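Side-chain contacts in extracellular solute-binding protein, family 3 (Methylophaga aminisulfidivorans MP, PDB 5SV6), which is of unknown function but has a periplasmic binding protein-like architecture and belongs to solute-binding family 3, with a probable link to methanol dehydrogenase: residues K112-P115 with R116-T119; L138-N142 with W143-A147; E163-L166 with R167-D170; F176-T179 with M180-G184; P197-L200 with V201-V205. One frame throughout, in Å; residues are numbered along the deposited sequence.

Contact 1. Residues K112-P115 with R116-T119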
loop_
_atom_site.group_PDB
_atom_site.type_symbol
_atom_site.label_atom_id
_atom_site.label_comp_id
_atom_site.label_asym_id
_atom_site.label_seq_id
_atom_site.Cartn_x
_atom_site.Cartn_y
_atom_site.Cartn_z
ATOM N N LYS A 112 2.721 -11.036 -3.091
ATOM C CA LYS A 112 3.355 -12.317 -3.401
ATOM C C LYS A 112 2.394 -13.183 -4.217
ATOM O O LYS A 112 1.215 -13.246 -3.913
ATOM C CB LYS A 112 3.720 -13.046 -2.107
ATOM C CG LYS A 112 4.271 -14.453 -2.333
ATOM C CD LYS A 112 5.513 -14.430 -3.226
ATOM C CE LYS A 112 5.912 -15.841 -3.648
ATOM N NZ LYS A 112 7.137 -15.868 -4.503
ATOM N N GLY A 113 2.886 -13.826 -5.271
ATOM C CA GLY A 113 2.053 -14.749 -6.020
ATOM C C GLY A 113 1.095 -14.127 -7.028
ATOM O O GLY A 113 0.257 -14.841 -7.589
ATOM N N ASP A 114 1.186 -12.808 -7.219
ATOM C CA ASP A 114 0.494 -12.105 -8.305
ATOM C C ASP A 114 0.655 -12.951 -9.573
ATOM O O ASP A 114 1.776 -13.250 -9.976
ATOM C CB ASP A 114 1.145 -10.719 -8.493
ATOM C CG ASP A 114 0.447 -9.846 -9.539
ATOM O OD1 ASP A 114 0.057 -10.349 -10.613
ATOM O OD2 ASP A 114 0.321 -8.622 -9.290
ATOM N N PRO A 115 -0.468 -13.357 -10.188
ATOM C CA PRO A 115 -0.467 -14.305 -11.312
ATOM C C PRO A 115 0.168 -13.764 -12.586
ATOM O O PRO A 115 0.526 -14.544 -13.471
ATOM C CB PRO A 115 -1.962 -14.568 -11.551
ATOM C CG PRO A 115 -2.623 -14.190 -10.249
ATOM C CD PRO A 115 -1.836 -13.021 -9.755
ATOM N N ARG A 116 0.311 -12.451 -12.670
ATOM C CA ARG A 116 0.712 -11.789 -13.900
ATOM C C ARG A 116 2.217 -11.812 -14.136
ATOM O O ARG A 116 2.684 -11.518 -15.238
ATOM C CB ARG A 116 0.226 -10.340 -13.888
ATOM C CG ARG A 116 -1.306 -10.201 -13.819
ATOM C CD ARG A 116 -1.723 -8.754 -13.561
ATOM N NE ARG A 116 -1.111 -8.227 -12.343
ATOM C CZ ARG A 116 -1.028 -6.935 -12.045
ATOM N NH1 ARG A 116 -1.513 -6.031 -12.878
ATOM N NH2 ARG A 116 -0.448 -6.546 -10.919
ATOM N N VAL A 117 2.964 -12.148 -13.092
ATOM C CA VAL A 117 4.407 -11.938 -13.073
ATOM C C VAL A 117 5.074 -13.038 -12.266
ATOM O O VAL A 117 4.389 -13.854 -11.645
ATOM C CB VAL A 117 4.742 -10.567 -12.420
ATOM C CG1 VAL A 117 4.316 -9.412 -13.316
ATOM C CG2 VAL A 117 4.077 -10.446 -11.048
ATOM N N ALA A 118 6.406 -13.089 -12.282
ATOM C CA ALA A 118 7.106 -13.887 -11.278
ATOM C C ALA A 118 7.379 -12.998 -10.067
ATOM O O ALA A 118 7.718 -11.817 -10.220
ATOM C CB ALA A 118 8.412 -14.464 -11.841
ATOM N N THR A 119 7.225 -13.547 -8.865
ATOM C CA THR A 119 7.426 -12.758 -7.657
ATOM C C THR A 119 8.576 -13.325 -6.825
ATOM O O THR A 119 8.761 -14.537 -6.738
ATOM C CB THR A 119 6.153 -12.673 -6.781
ATOM O OG1 THR A 119 5.588 -13.979 -6.641
ATOM C CG2 THR A 119 5.121 -11.751 -7.415
HETATM O O HOH W 1 3.857 -14.534 -8.601
#
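Asp114 and Arg116 make the tight end of this turn. The guanidinium approaches the carboxylate side-on, and the two planes are only 8° apart. Arg116 NE lies 3.0 Å from Asp114 OD1 and Arg116 NH2 2.7 Å from Asp114 OD2, both in nearly straight bonds directed at the syn lone pairs. The anti lone pair of Asp114 OD1 is taken as well, by the backbone N of Arg116 at 3.0 Å. Three bonds thus fix the rotation of the carboxylate. A bend at chi3 of Arg116 (-56°) carries its polar end round to the aspartate. Asp114 CB also rests 3.9 Å from Val117 CG2, a buried side chain that packs on helix 94-99.

The other end is looser and wetter. Thr119 OG1 accepts from the backbone N of Gly113 at 3.0 Å, and a water bridges it to the backbone of Asp114, lying 2.7 Å from Thr119 OG1 and donating to Asp114 O. The exposed Lys112 passes across Thr119, where its NZ makes only weak bonds to OG1 and O of that residue; its stronger partner is Ser120 O. Asp114, as first residue of a type I beta turn whose side chain accepts from the N two residues on, forms an Asx turn, here in the connection between strands 106-111 and 118-133.

Contact 2. Residues L138-N142 with W143-A147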
loop_
_atom_site.group_PDB
_atom_site.type_symbol
_atom_site.label_atom_id
_atom_site.label_comp_id
_atom_site.label_asym_id
_atom_site.label_seq_id
_atom_site.Cartn_x
_atom_site.Cartn_y
_atom_site.Cartn_z
ATOM N N LEU A 138 -11.789 5.255 22.347
ATOM C CA LEU A 138 -12.323 4.336 21.342
ATOM C C LEU A 138 -11.743 2.916 21.464
ATOM O O LEU A 138 -10.528 2.739 21.512
ATOM C CB LEU A 138 -12.066 4.882 19.940
ATOM C CG LEU A 138 -12.830 6.153 19.585
ATOM C CD1 LEU A 138 -12.438 6.616 18.194
ATOM C CD2 LEU A 138 -14.331 5.888 19.669
ATOM N N ASP A 139 -12.618 1.912 21.489
ATOM C CA ASP A 139 -12.213 0.503 21.550
ATOM C C ASP A 139 -12.359 -0.128 20.168
ATOM O O ASP A 139 -13.429 -0.613 19.820
ATOM C CB ASP A 139 -13.089 -0.239 22.581
ATOM C CG ASP A 139 -12.889 -1.764 22.581
ATOM O OD1 ASP A 139 -12.037 -2.303 21.832
ATOM O OD2 ASP A 139 -13.600 -2.432 23.364
ATOM N N ILE A 140 -11.293 -0.131 19.373
ATOM C CA ILE A 140 -11.393 -0.729 18.042
ATOM C C ILE A 140 -10.248 -1.675 17.709
ATOM O O ILE A 140 -9.105 -1.256 17.536
ATOM C CB ILE A 140 -11.592 0.326 16.929
ATOM C CG1 ILE A 140 -12.949 1.016 17.110
ATOM C CG2 ILE A 140 -11.527 -0.336 15.541
ATOM C CD1 ILE A 140 -13.266 2.050 16.080
ATOM N N LYS A 141 -10.573 -2.960 17.627
ATOM C CA LYS A 141 -9.570 -4.000 17.471
ATOM C C LYS A 141 -9.716 -4.715 16.136
ATOM O O LYS A 141 -8.741 -5.220 15.579
ATOM C CB LYS A 141 -9.696 -5.022 18.602
ATOM C CG LYS A 141 -9.291 -4.490 19.972
ATOM C CD LYS A 141 -7.781 -4.579 20.195
ATOM C CE LYS A 141 -7.434 -4.588 21.682
ATOM N NZ LYS A 141 -7.862 -3.340 22.375
ATOM N N ASN A 142 -10.942 -4.763 15.633
ATOM C CA ASN A 142 -11.213 -5.514 14.417
ATOM C C ASN A 142 -12.567 -5.143 13.843
ATOM O O ASN A 142 -13.259 -4.287 14.395
ATOM C CB ASN A 142 -11.113 -7.028 14.679
ATOM C CG ASN A 142 -12.090 -7.513 15.736
ATOM O OD1 ASN A 142 -13.245 -7.080 15.797
ATOM N ND2 ASN A 142 -11.629 -8.434 16.577
ATOM N N TRP A 143 -12.952 -5.797 12.750
ATOM C CA TRP A 143 -14.169 -5.423 12.027
ATOM C C TRP A 143 -15.469 -5.744 12.759
ATOM O O TRP A 143 -16.537 -5.245 12.392
ATOM C CB TRP A 143 -14.165 -6.034 10.622
ATOM C CG TRP A 143 -13.347 -5.248 9.647
ATOM C CD1 TRP A 143 -12.145 -5.598 9.107
ATOM C CD2 TRP A 143 -13.671 -3.962 9.106
ATOM N NE1 TRP A 143 -11.706 -4.617 8.252
ATOM C CE2 TRP A 143 -12.626 -3.602 8.234
ATOM C CE3 TRP A 143 -14.748 -3.090 9.264
ATOM C CZ2 TRP A 143 -12.628 -2.398 7.518
ATOM C CZ3 TRP A 143 -14.748 -1.888 8.547
ATOM C CH2 TRP A 143 -13.695 -1.560 7.692
ATOM N N GLN A 144 -15.379 -6.563 13.804
ATOM C CA GLN A 144 -16.553 -6.887 14.610
ATOM C C GLN A 144 -16.741 -5.964 15.814
ATOM O O GLN A 144 -17.676 -6.147 16.588
ATOM C CB GLN A 144 -16.532 -8.360 15.053
ATOM C CG GLN A 144 -17.060 -9.309 13.979
ATOM C CD GLN A 144 -17.023 -10.783 14.384
ATOM O OE1 GLN A 144 -16.904 -11.120 15.564
ATOM N NE2 GLN A 144 -17.132 -11.670 13.395
ATOM N N SER A 145 -15.870 -4.965 15.961
ATOM C CA SER A 145 -15.987 -4.014 17.065
ATOM C C SER A 145 -17.294 -3.242 17.007
ATOM O O SER A 145 -17.614 -2.618 15.990
ATOM C CB SER A 145 -14.818 -3.031 17.082
ATOM O OG SER A 145 -15.116 -1.927 17.921
ATOM N N PRO A 146 -18.061 -3.277 18.105
ATOM C CA PRO A 146 -19.337 -2.559 18.143
ATOM C C PRO A 146 -19.175 -1.053 17.932
ATOM O O PRO A 146 -20.102 -0.418 17.433
ATOM C CB PRO A 146 -19.862 -2.862 19.551
ATOM C CG PRO A 146 -19.248 -4.188 19.892
ATOM C CD PRO A 146 -17.863 -4.115 19.302
ATOM N N ALA A 147 -18.015 -0.500 18.291
ATOM C CA ALA A 147 -17.739 0.921 18.065
ATOM C C ALA A 147 -17.915 1.352 16.604
ATOM O O ALA A 147 -18.409 2.444 16.334
ATOM C CB ALA A 147 -16.336 1.284 18.567
#
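Hydrogen bonds made by Asn142 and Ser145 dominate this local contact. Asn142 OD1 accepts from the backbone N of Gln144 at 3.0 Å, an Asx turn, with the donor tilted 30° from the amide carbonyl plane. The chi1 of Asn142 (60°) sets CG between its own N and carbonyl carbon, from where OD1 can reach forward over the turn. The backbone is closed by Ser145 N to Asn142 O at 3.1 Å, the bond of a type I beta turn. In one of two deposited conformers, and for that reason less certainly, Ser145 OG donates to Asp139 O at 2.9 Å and weakly accepts from Ala147 N, as an N-cap of the short helix 146-149.

The apolar share is small: Ala147 CB lies 3.7 Å from Ile140 CG1, beside the serine hydroxyl. Trp143 turns the other way, into the protein, where its NE1 bonds to Gln249.

A leucine in place of Asn142 would probably leave the N of Gln144 without its acceptor and Glu236, which bonds to ND2, without that donor.

Between these two segments polar pairing therefore predominates, while Ile140 and Trp143 find further apolar neighbours elsewhere, among them Phe130 and Leu148.

Contact 3. Residues E163-L166 with R167-D170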
loop_
_atom_site.group_PDB
_atom_site.type_symbol
_atom_site.label_atom_id
_atom_site.label_comp_id
_atom_site.label_asym_id
_atom_site.label_seq_id
_atom_site.Cartn_x
_atom_site.Cartn_y
_atom_site.Cartn_z
ATOM N N GLU A 163 -13.435 -2.072 1.554
ATOM C CA GLU A 163 -14.753 -1.967 0.937
ATOM C C GLU A 163 -15.581 -3.217 1.213
ATOM O O GLU A 163 -16.734 -3.128 1.604
ATOM C CB GLU A 163 -14.652 -1.728 -0.581
ATOM C CG GLU A 163 -16.019 -1.483 -1.197
ATOM C CD GLU A 163 -16.011 -1.327 -2.712
ATOM O OE1 GLU A 163 -14.941 -1.068 -3.306
ATOM O OE2 GLU A 163 -17.098 -1.466 -3.302
ATOM N N VAL A 164 -14.979 -4.382 1.005
ATOM C CA VAL A 164 -15.651 -5.649 1.281
ATOM C C VAL A 164 -16.195 -5.670 2.712
ATOM O O VAL A 164 -17.337 -6.035 2.936
ATOM C CB VAL A 164 -14.705 -6.856 1.039
ATOM C CG1 VAL A 164 -15.454 -8.175 1.222
ATOM C CG2 VAL A 164 -14.093 -6.779 -0.366
HETATM N N MSE A 165 -15.394 -5.217 3.670
HETATM C CA MSE A 165 -15.804 -5.253 5.072
HETATM C C MSE A 165 -16.821 -4.175 5.445
HETATM O O MSE A 165 -17.640 -4.369 6.342
HETATM C CB MSE A 165 -14.585 -5.183 5.994
HETATM C CG MSE A 165 -13.633 -6.360 5.853
HETATM SE SE MSE A 165 -14.598 -8.078 5.899
HETATM C CE MSE A 165 -15.513 -7.881 7.624
ATOM N N LEU A 166 -16.779 -3.041 4.754
ATOM C CA LEU A 166 -17.762 -1.989 5.003
ATOM C C LEU A 166 -19.149 -2.464 4.566
ATOM O O LEU A 166 -20.160 -2.187 5.224
ATOM C CB LEU A 166 -17.369 -0.700 4.273
ATOM C CG LEU A 166 -17.528 0.600 5.065
ATOM C CD1 LEU A 166 -16.890 0.502 6.447
ATOM C CD2 LEU A 166 -16.967 1.802 4.291
ATOM N N ARG A 167 -19.193 -3.182 3.451
ATOM C CA ARG A 167 -20.443 -3.792 3.011
ATOM C C ARG A 167 -20.890 -4.832 4.033
ATOM O O ARG A 167 -22.058 -4.875 4.423
ATOM C CB ARG A 167 -20.266 -4.454 1.652
ATOM C CG ARG A 167 -19.877 -3.500 0.538
ATOM C CD ARG A 167 -19.824 -4.248 -0.776
ATOM N NE ARG A 167 -19.530 -3.383 -1.909
ATOM C CZ ARG A 167 -20.460 -2.847 -2.688
ATOM N NH1 ARG A 167 -21.741 -3.090 -2.442
ATOM N NH2 ARG A 167 -20.113 -2.079 -3.714
ATOM N N GLU A 168 -19.944 -5.654 4.479
ATOM C CA GLU A 168 -20.229 -6.685 5.471
ATOM C C GLU A 168 -20.931 -6.129 6.709
ATOM O O GLU A 168 -21.889 -6.730 7.193
ATOM C CB GLU A 168 -18.953 -7.433 5.880
ATOM C CG GLU A 168 -19.146 -8.392 7.061
ATOM C CD GLU A 168 -20.020 -9.595 6.718
ATOM O OE1 GLU A 168 -20.227 -9.855 5.514
ATOM O OE2 GLU A 168 -20.489 -10.286 7.652
ATOM N N ILE A 169 -20.471 -4.986 7.217
ATOM C CA ILE A 169 -21.100 -4.386 8.395
ATOM C C ILE A 169 -22.175 -3.348 8.062
ATOM O O ILE A 169 -22.590 -2.585 8.933
ATOM C CB ILE A 169 -20.086 -3.772 9.392
ATOM C CG1 ILE A 169 -19.387 -2.550 8.793
ATOM C CG2 ILE A 169 -19.078 -4.817 9.860
ATOM C CD1 ILE A 169 -18.692 -1.716 9.827
ATOM N N ASP A 170 -22.619 -3.340 6.806
ATOM C CA ASP A 170 -23.767 -2.537 6.369
ATOM C C ASP A 170 -23.563 -1.030 6.499
ATOM O O ASP A 170 -24.500 -0.292 6.801
ATOM C CB ASP A 170 -25.034 -2.980 7.115
ATOM C CG ASP A 170 -25.355 -4.454 6.884
ATOM O OD1 ASP A 170 -25.257 -4.912 5.727
ATOM O OD2 ASP A 170 -25.681 -5.162 7.859
#
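Two of the guanidinium nitrogens of Arg167, NE and NH2, converge on one carboxylate oxygen, Glu163 OE2, one helical turn away. Arg167 NH2 lies 3.1 Å from Glu163 OE2, in a salt bridge that meets the oxygen nearly end-on to its C-O bond, while Arg167 NE adds a weak bond to the same atom at 3.4 Å. Both bonds end on OE2 and the planes are 31° apart, unlike a flat side-on pairing with an N-H to each oxygen; OE1 is bound to the backbone N of Gly159. Both side chains are stretched out and run side by side in the same direction, and the guanidinium also makes a cation-pi contact with Tyr172. An alanine at Glu163 would probably deprive Arg167 of its carboxylate mate and Gly159 N of its acceptor.

The pair sits on the last turns of helix 161-168, which ends in a Schellman motif: Asp170, with positive phi, is its C-prime residue, Asp170 N bonds to Arg167 O at 2.9 Å, and Lys171 N to Leu166 O. Before the end, Ile169 N still reaches Met165 O at 3.0 Å. The selenomethionine Met165 curls at chi2 and chi3 (-48° and -56°), which lays its CE 3.7 Å from Glu168 CG. The Glu168 carboxylate is bonded elsewhere, through OE2 to Arg242 N. More loosely, Leu166 CD1 faces Ile169 CD1 at 4.4 Å.

Contact 4. Residues F176-T179 with M180-G184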
loop_
_atom_site.group_PDB
_atom_site.type_symbol
_atom_site.label_atom_id
_atom_site.label_comp_id
_atom_site.label_asym_id
_atom_site.label_seq_id
_atom_site.Cartn_x
_atom_site.Cartn_y
_atom_site.Cartn_z
ATOM N N PHE A 176 -20.915 5.883 0.893
ATOM C CA PHE A 176 -20.507 5.961 -0.506
ATOM C C PHE A 176 -20.223 7.394 -0.969
ATOM O O PHE A 176 -19.169 7.663 -1.542
ATOM C CB PHE A 176 -21.572 5.316 -1.396
ATOM C CG PHE A 176 -21.195 5.247 -2.844
ATOM C CD1 PHE A 176 -21.592 6.242 -3.728
ATOM C CD2 PHE A 176 -20.450 4.180 -3.328
ATOM C CE1 PHE A 176 -21.250 6.171 -5.072
ATOM C CE2 PHE A 176 -20.098 4.107 -4.673
ATOM C CZ PHE A 176 -20.497 5.100 -5.540
ATOM N N ASN A 177 -21.169 8.305 -0.743
ATOM C CA ASN A 177 -20.971 9.696 -1.146
ATOM C C ASN A 177 -19.712 10.311 -0.519
ATOM O O ASN A 177 -18.948 10.993 -1.195
ATOM C CB ASN A 177 -22.201 10.559 -0.836
ATOM C CG ASN A 177 -23.428 10.128 -1.619
ATOM O OD1 ASN A 177 -23.324 9.463 -2.647
ATOM N ND2 ASN A 177 -24.601 10.502 -1.124
ATOM N N TYR A 178 -19.489 10.051 0.764
ATOM C CA TYR A 178 -18.262 10.504 1.411
ATOM C C TYR A 178 -16.990 9.978 0.720
ATOM O O TYR A 178 -16.084 10.747 0.416
ATOM C CB TYR A 178 -18.252 10.112 2.887
ATOM C CG TYR A 178 -16.983 10.541 3.581
ATOM C CD1 TYR A 178 -16.613 11.878 3.611
ATOM C CD2 TYR A 178 -16.149 9.615 4.188
ATOM C CE1 TYR A 178 -15.455 12.287 4.234
ATOM C CE2 TYR A 178 -14.978 10.019 4.826
ATOM C CZ TYR A 178 -14.639 11.361 4.839
ATOM O OH TYR A 178 -13.486 11.774 5.454
ATOM N N THR A 179 -16.948 8.675 0.459
ATOM C CA THR A 179 -15.794 8.030 -0.193
ATOM C C THR A 179 -15.529 8.588 -1.597
ATOM O O THR A 179 -14.374 8.815 -1.997
ATOM C CB THR A 179 -16.026 6.505 -0.305
ATOM O OG1 THR A 179 -16.170 5.946 1.008
ATOM C CG2 THR A 179 -14.861 5.825 -1.013
HETATM N N MSE A 180 -16.607 8.813 -2.343
HETATM C CA MSE A 180 -16.511 9.361 -3.696
HETATM C C MSE A 180 -16.090 10.837 -3.725
HETATM O O MSE A 180 -15.696 11.347 -4.775
HETATM C CB MSE A 180 -17.840 9.212 -4.430
HETATM C CG MSE A 180 -18.210 7.789 -4.740
HETATM SE SE MSE A 180 -16.826 6.852 -5.768
HETATM C CE MSE A 180 -16.075 5.745 -4.351
ATOM N N SER A 181 -16.210 11.524 -2.593
ATOM C CA SER A 181 -15.771 12.918 -2.495
ATOM C C SER A 181 -14.258 12.989 -2.295
ATOM O O SER A 181 -13.658 14.065 -2.399
ATOM C CB SER A 181 -16.480 13.643 -1.344
ATOM O OG SER A 181 -15.922 13.310 -0.072
ATOM N N LEU A 182 -13.649 11.843 -1.993
ATOM C CA LEU A 182 -12.218 11.787 -1.670
ATOM C C LEU A 182 -11.354 11.138 -2.753
ATOM O O LEU A 182 -10.213 11.528 -2.945
ATOM C CB LEU A 182 -11.983 11.026 -0.360
ATOM C CG LEU A 182 -12.568 11.609 0.924
ATOM C CD1 LEU A 182 -12.452 10.615 2.071
ATOM C CD2 LEU A 182 -11.883 12.923 1.278
ATOM N N ILE A 183 -11.884 10.122 -3.424
ATOM C CA ILE A 183 -11.067 9.304 -4.318
ATOM C C ILE A 183 -11.246 9.772 -5.760
ATOM O O ILE A 183 -12.369 9.989 -6.211
ATOM C CB ILE A 183 -11.429 7.800 -4.203
ATOM C CG1 ILE A 183 -11.324 7.319 -2.746
ATOM C CG2 ILE A 183 -10.539 6.955 -5.119
ATOM C CD1 ILE A 183 -9.928 7.490 -2.116
ATOM N N GLY A 184 -10.141 9.932 -6.478
ATOM C CA GLY A 184 -10.205 10.371 -7.861
ATOM C C GLY A 184 -10.511 9.231 -8.810
ATOM O O GLY A 184 -10.094 8.088 -8.581
#
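Phe176 extends away from its own N (chi1 -175°) while CG of Met180 is swung beside the N of its residue (chi1 -68°), and the two side chains cross one turn apart. Met180 CG then sits over one face of the ring in a CH-pi contact, 3.8 Å from the Phe176 centroid. The selenium of this selenomethionine is farther, 4.6 Å from that centroid and oblique to the ring, a Met-aromatic contact. Further bends turn Met180 CE back onto Thr179 CG2 at 3.6 Å.

A second CH-pi contact follows. Leu182 CD1 stands over one face of the Tyr178 ring, 4.0 Å from its centroid, and the phenol OH is bonded to Glu203. Both pairs sit where helix 172-180 runs out into the loop that follows, and the carbonyls of its last turn are shared. Tyr178 O accepts from Ser181 N and, at 2.6 Å, from Ser181 OG. Thr179 O receives Ile183 N nearly end-on at 3.2 Å, whereas Leu182 N comes from above the carbonyl plane at 3.1 Å. The threonine's own hydroxyl bonds backward, to Asn175 O.

Contact 5. Residues P197-L200 with V201-V205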
loop_
_atom_site.group_PDB
_atom_site.type_symbol
_atom_site.label_atom_id
_atom_site.label_comp_id
_atom_site.label_asym_id
_atom_site.label_seq_id
_atom_site.Cartn_x
_atom_site.Cartn_y
_atom_site.Cartn_z
ATOM N N PRO A 197 -2.915 8.892 -0.253
ATOM C CA PRO A 197 -3.370 8.388 1.053
ATOM C C PRO A 197 -3.216 9.384 2.210
ATOM O O PRO A 197 -3.902 9.246 3.232
ATOM C CB PRO A 197 -2.477 7.163 1.281
ATOM C CG PRO A 197 -1.267 7.414 0.435
ATOM C CD PRO A 197 -1.789 8.104 -0.785
ATOM N N ASP A 198 -2.316 10.358 2.070
ATOM C CA ASP A 198 -2.172 11.401 3.084
ATOM C C ASP A 198 -3.471 12.201 3.282
ATOM O O ASP A 198 -3.746 12.705 4.367
ATOM C CB ASP A 198 -1.029 12.339 2.715
ATOM C CG ASP A 198 -1.252 13.026 1.390
ATOM O OD1 ASP A 198 -1.373 12.318 0.368
ATOM O OD2 ASP A 198 -1.315 14.275 1.372
ATOM N N LEU A 199 -4.262 12.323 2.221
ATOM C CA LEU A 199 -5.595 12.912 2.319
ATOM C C LEU A 199 -6.485 12.123 3.288
ATOM O O LEU A 199 -7.198 12.695 4.121
ATOM C CB LEU A 199 -6.244 12.934 0.928
ATOM C CG LEU A 199 -7.729 13.302 0.904
ATOM C CD1 LEU A 199 -7.937 14.739 1.382
ATOM C CD2 LEU A 199 -8.343 13.073 -0.477
ATOM N N LEU A 200 -6.460 10.800 3.173
ATOM C CA LEU A 200 -7.307 9.970 4.029
ATOM C C LEU A 200 -6.905 10.082 5.503
ATOM O O LEU A 200 -7.763 10.165 6.375
ATOM C CB LEU A 200 -7.312 8.507 3.564
ATOM C CG LEU A 200 -7.819 8.286 2.131
ATOM C CD1 LEU A 200 -7.836 6.811 1.761
ATOM C CD2 LEU A 200 -9.203 8.853 1.985
ATOM N N VAL A 201 -5.606 10.105 5.782
ATOM C CA VAL A 201 -5.160 10.309 7.160
ATOM C C VAL A 201 -5.603 11.685 7.669
ATOM O O VAL A 201 -6.069 11.831 8.807
ATOM C CB VAL A 201 -3.640 10.108 7.307
ATOM C CG1 VAL A 201 -3.191 10.445 8.733
ATOM C CG2 VAL A 201 -3.273 8.663 6.958
ATOM N N SER A 202 -5.484 12.687 6.807
ATOM C CA SER A 202 -5.872 14.053 7.149
ATOM C C SER A 202 -7.344 14.182 7.534
ATOM O O SER A 202 -7.701 14.999 8.380
ATOM C CB SER A 202 -5.546 14.997 5.994
ATOM O OG SER A 202 -4.150 15.218 5.946
ATOM N N GLU A 203 -8.192 13.375 6.900
ATOM C CA GLU A 203 -9.628 13.364 7.196
ATOM C C GLU A 203 -9.903 12.918 8.633
ATOM O O GLU A 203 -10.847 13.385 9.269
ATOM C CB GLU A 203 -10.354 12.437 6.226
ATOM C CG GLU A 203 -10.429 12.972 4.814
ATOM C CD GLU A 203 -11.320 14.190 4.714
ATOM O OE1 GLU A 203 -12.546 14.045 4.891
ATOM O OE2 GLU A 203 -10.793 15.295 4.477
ATOM N N VAL A 204 -9.086 11.998 9.129
ATOM C CA VAL A 204 -9.192 11.559 10.517
ATOM C C VAL A 204 -8.708 12.663 11.453
ATOM O O VAL A 204 -9.370 12.996 12.433
ATOM C CB VAL A 204 -8.394 10.272 10.781
ATOM C CG1 VAL A 204 -8.527 9.848 12.261
ATOM C CG2 VAL A 204 -8.859 9.149 9.849
ATOM N N VAL A 205 -7.555 13.238 11.136
ATOM C CA VAL A 205 -7.021 14.355 11.914
ATOM C C VAL A 205 -8.036 15.494 12.024
ATOM O O VAL A 205 -8.198 16.091 13.095
ATOM C CB VAL A 205 -5.704 14.874 11.307
ATOM C CG1 VAL A 205 -5.296 16.200 11.935
ATOM C CG2 VAL A 205 -4.613 13.828 11.458
#
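Leu200, Val201 and Leu199 have the most surface buried in this local contact within helix 197-206, and they meet the neighbouring turn mainly through backbone atoms. The carbonyl oxygen of Leu200 is brushed from the next turn by Val204 CG2 at 3.8 Å. That oxygen also takes a weak bond from Glu203 N, while the leucine side chain packs on Ile214 and Leu182. Val201 reaches back instead: its N bonds to Pro197 O at 3.2 Å, and its CG2 lies 3.8 Å from Pro197 O. The valine's chi1 (175°) puts CG2 beside the backbone N, the position from which it meets that carbonyl.

Leu199 O is the main acceptor of Glu203 N, at 3.0 Å. Glu203 CG folds in over this oxygen at 3.3 Å, and the bent side chain ends at Tyr178; Leu199 CD1 comes no nearer than 4.2 Å to Glu203 OE2. On the more exposed flank, Ser202 turns its hydroxyl back on the helix. Its N and OG both donate to Asp198 O, each at 3.0 Å, from opposite faces of the carbonyl plane, so this oxygen is doubly gripped.

The inward side of the helix rests on strands: Leu200 and Val204 on 211-215, and Val201 and Val204 on 230-234. It is the last helix of a beta-alpha-beta crossover between parallel strands 154-156 and 211-215, the layered architecture of periplasmic binding proteins.

How the contacts relate
From the N terminus the five contacts follow in series; none encloses or crosses another. Contact 1 closes the turn from strand 106-111 into strand 118-133 and stands apart, with nearest atoms about 17 Å or more from every other contact. Contact 2 closes the loop leading from strand 118-133 into helix 146-149. It touches contact 3 on helix 161-168, where Trp143 packs on Met165 and Leu166. Contact 4, at the end of helix 172-180, comes within about 5 Å of contact 3 without touching it. It does join contact 5: Leu182 packs against Leu199 and Leu200, tying the loop that follows helix 172-180 to helix 197-206 beside the strands.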